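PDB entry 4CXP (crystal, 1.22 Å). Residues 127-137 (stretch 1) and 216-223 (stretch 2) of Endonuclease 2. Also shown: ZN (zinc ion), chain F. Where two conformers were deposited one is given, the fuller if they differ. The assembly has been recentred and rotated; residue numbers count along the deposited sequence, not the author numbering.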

# COMPACT_ATOMS: atom_id res chain seq x y z
N GLN A 127 -3.70 1.00 1.00
CA GLN A 127 -4.42 0.55 2.19
C GLN A 127 -5.51 1.60 2.44
O GLN A 127 -5.19 2.76 2.66
CB GLN A 127 -3.43 0.43 3.37
CG GLN A 127 -3.77 -0.58 4.45
CD GLN A 127 -4.89 -0.16 5.39
OE1 GLN A 127 -6.01 0.10 4.95
NE2 GLN A 127 -4.61 -0.13 6.68
N PRO A 128 -6.81 1.24 2.35
CA PRO A 128 -7.84 2.28 2.49
C PRO A 128 -7.69 3.17 3.70
O PRO A 128 -7.90 4.39 3.62
CB PRO A 128 -9.14 1.46 2.51
CG PRO A 128 -8.80 0.26 1.66
CD PRO A 128 -7.38 -0.07 2.05
N LEU A 129 -7.35 2.60 4.85
CA LEU A 129 -7.23 3.39 6.07
C LEU A 129 -5.93 4.15 6.21
O LEU A 129 -5.74 4.84 7.18
CB LEU A 129 -7.56 2.57 7.31
CG LEU A 129 -9.02 2.15 7.43
CD1 LEU A 129 -9.23 1.30 8.65
CD2 LEU A 129 -9.95 3.34 7.48
N HIS A 130 -5.06 4.09 5.19
CA HIS A 130 -3.96 5.04 5.05
C HIS A 130 -4.36 6.31 4.31
O HIS A 130 -3.54 7.20 4.19
CB HIS A 130 -2.74 4.39 4.39
CG HIS A 130 -1.92 3.60 5.35
ND1 HIS A 130 -0.60 3.88 5.60
CD2 HIS A 130 -2.24 2.57 6.18
CE1 HIS A 130 -0.15 3.07 6.54
NE2 HIS A 130 -1.12 2.26 6.91
N VAL A 131 -5.61 6.40 3.84
CA VAL A 131 -6.14 7.62 3.22
C VAL A 131 -7.52 7.78 3.85
O VAL A 131 -8.56 7.37 3.28
CB VAL A 131 -6.23 7.55 1.68
CG1 VAL A 131 -6.69 8.89 1.13
CG2 VAL A 131 -4.90 7.12 1.09
N SER A 132 -7.53 8.27 5.09
CA SER A 132 -8.75 8.29 5.87
C SER A 132 -8.68 9.35 6.94
O SER A 132 -7.88 10.31 6.85
CB SER A 132 -9.05 6.88 6.38
OG SER A 132 -8.21 6.50 7.42
N TYR A 133 -9.60 9.26 7.90
CA TYR A 133 -9.97 10.45 8.64
C TYR A 133 -8.92 10.83 9.66
O TYR A 133 -8.55 10.03 10.54
CB TYR A 133 -11.28 10.28 9.37
CG TYR A 133 -12.51 9.99 8.55
CD1 TYR A 133 -12.53 10.08 7.14
CD2 TYR A 133 -13.70 9.69 9.19
CE1 TYR A 133 -13.69 9.83 6.43
CE2 TYR A 133 -14.86 9.46 8.47
CZ TYR A 133 -14.85 9.53 7.10
OH TYR A 133 -16.02 9.29 6.41
N ALA A 134 -8.57 12.11 9.65
CA ALA A 134 -7.76 12.65 10.73
C ALA A 134 -8.42 12.43 12.10
O ALA A 134 -7.74 12.18 13.09
CB ALA A 134 -7.57 14.14 10.53
N SER A 135 -9.74 12.56 12.16
CA SER A 135 -10.45 12.55 13.46
C SER A 135 -10.35 11.23 14.24
O SER A 135 -10.51 11.21 15.46
CB SER A 135 -11.91 12.91 13.22
OG SER A 135 -12.50 11.93 12.38
N ASP A 136 -10.10 10.11 13.55
CA ASP A 136 -9.89 8.82 14.24
C ASP A 136 -8.53 8.20 13.94
O ASP A 136 -8.31 7.00 14.12
CB ASP A 136 -11.06 7.84 13.99
CG ASP A 136 -11.37 7.65 12.52
OD1 ASP A 136 -10.45 7.43 11.72
OD2 ASP A 136 -12.57 7.73 12.15
N LYS A 137 -7.60 9.05 13.52
CA LYS A 137 -6.24 8.63 13.22
C LYS A 137 -6.24 7.44 12.28
O LYS A 137 -5.59 6.42 12.51
CB LYS A 137 -5.46 8.36 14.51
CG LYS A 137 -5.42 9.55 15.44
CD LYS A 137 -4.43 9.36 16.57
N ALA A 216 -13.03 3.66 -0.60
CA ALA A 216 -13.05 2.33 0.03
C ALA A 216 -13.11 2.42 1.55
O ALA A 216 -13.77 1.61 2.20
CB ALA A 216 -11.84 1.51 -0.38
N ALA A 217 -12.42 3.40 2.13
CA ALA A 217 -12.50 3.59 3.56
C ALA A 217 -13.94 3.82 3.98
O ALA A 217 -14.43 3.24 4.95
CB ALA A 217 -11.60 4.73 4.01
N CYS A 218 -14.65 4.68 3.23
CA CYS A 218 -16.05 4.97 3.51
C CYS A 218 -16.95 3.77 3.33
O CYS A 218 -17.78 3.46 4.19
CB CYS A 218 -16.58 6.08 2.60
SG CYS A 218 -16.09 7.74 3.08
N ASP A 219 -16.83 3.12 2.19
CA ASP A 219 -17.81 2.11 1.79
C ASP A 219 -17.55 0.73 2.36
O ASP A 219 -18.47 -0.08 2.43
CB ASP A 219 -17.88 2.00 0.27
CG ASP A 219 -18.33 3.27 -0.41
OD1 ASP A 219 -19.19 3.99 0.14
OD2 ASP A 219 -17.84 3.54 -1.52
N TRP A 220 -16.30 0.45 2.72
CA TRP A 220 -15.90 -0.87 3.16
C TRP A 220 -15.27 -0.89 4.55
O TRP A 220 -15.58 -1.78 5.36
CB TRP A 220 -14.93 -1.50 2.16
CG TRP A 220 -15.51 -1.86 0.85
CD1 TRP A 220 -15.21 -1.32 -0.37
CD2 TRP A 220 -16.43 -2.92 0.59
NE1 TRP A 220 -15.90 -1.97 -1.36
CE2 TRP A 220 -16.66 -2.96 -0.80
CE3 TRP A 220 -17.06 -3.86 1.41
CZ2 TRP A 220 -17.53 -3.88 -1.38
CZ3 TRP A 220 -17.92 -4.79 0.82
CH2 TRP A 220 -18.14 -4.80 -0.56
N ALA A 221 -14.34 -0.00 4.84
CA ALA A 221 -13.60 -0.12 6.10
C ALA A 221 -14.41 0.37 7.29
O ALA A 221 -14.67 -0.36 8.23
CB ALA A 221 -12.24 0.57 6.01
N TYR A 222 -14.78 1.65 7.25
CA TYR A 222 -15.55 2.25 8.31
C TYR A 222 -17.00 1.77 8.32
O TYR A 222 -17.66 1.81 9.36
CB TYR A 222 -15.58 3.76 8.15
CG TYR A 222 -14.29 4.52 8.40
CD1 TYR A 222 -13.57 4.36 9.56
CD2 TYR A 222 -13.87 5.49 7.50
CE1 TYR A 222 -12.45 5.13 9.82
CE2 TYR A 222 -12.75 6.26 7.75
CZ TYR A 222 -12.04 6.07 8.91
OH TYR A 222 -10.95 6.89 9.16
N LYS A 223 -17.52 1.37 7.17
CA LYS A 223 -18.93 1.07 7.00
C LYS A 223 -19.38 -0.02 7.94
O LYS A 223 -18.82 -1.10 7.93
CB LYS A 223 -19.18 0.62 5.56
CG LYS A 223 -20.61 0.22 5.26
CD LYS A 223 -21.61 1.31 5.51
CE LYS A 223 -21.47 2.43 4.51
NZ LYS A 223 -22.65 3.33 4.55
ZN ZN F . -0.98 1.13 8.70
O HOH W 1 -0.03 2.24 10.20

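How does stretch 1 first meet the helix? The CA-to-CB bond of P128 points toward the helix, and P128 CG lies 3.9 Å from A216 CB. The backbones come close here, with the CA atoms of P128 and A217 5.0 Å apart, and the small methyl of A217 fits that narrow gap: its CB sits 3.7 Å from P128 O. That carbonyl also accepts a hydrogen bond from V131 N, at 3.1 Å, linking the 3-10 segment to the strand that follows.

What does L129 add, when its CA-to-CB bond points sideways? With chi1 in m and chi2 in t, its end comes nearer to stretch 2. L129 CG packs 3.9 Å from A221 CB, while CD2 lies 4.1 Å from A217 CB and covers one face of the Y222 ring, 3.9 Å from the centroid in a CH-pi contact. A branched aliphatic side chain can thus fill the space between two alanine methyls and an aromatic ring.

Where does the strand take over? The CA-to-CB bond of S132 points toward the helix, placing S132 CB 4.1 Å from A217 CB, while its OG donates to L129 O at 3.0 Å. Y133 then sets its ring obliquely against that of Y222, centroids 4.6 Å apart and planes at 35°; its OH reaches to 3.7 Å from C218 SG.

Why does Y222 contribute so much to this contact? The stretches bury 433 Å² together, and Y222 has the largest covered area, 117 Å². Its ring supplies apolar surface, and its hydroxyl both accepts and donates. Y133 N gives a hydrogen bond to Y222 OH at 3.0 Å, and Y222 OH gives one to D136 OD1 at 2.7 Å. The D136 carboxylate, on a CA-to-CB bond that points toward stretch 2, is a natural acceptor for a phenol, and the two bonds tie the tyrosine to backbone and side chain alike.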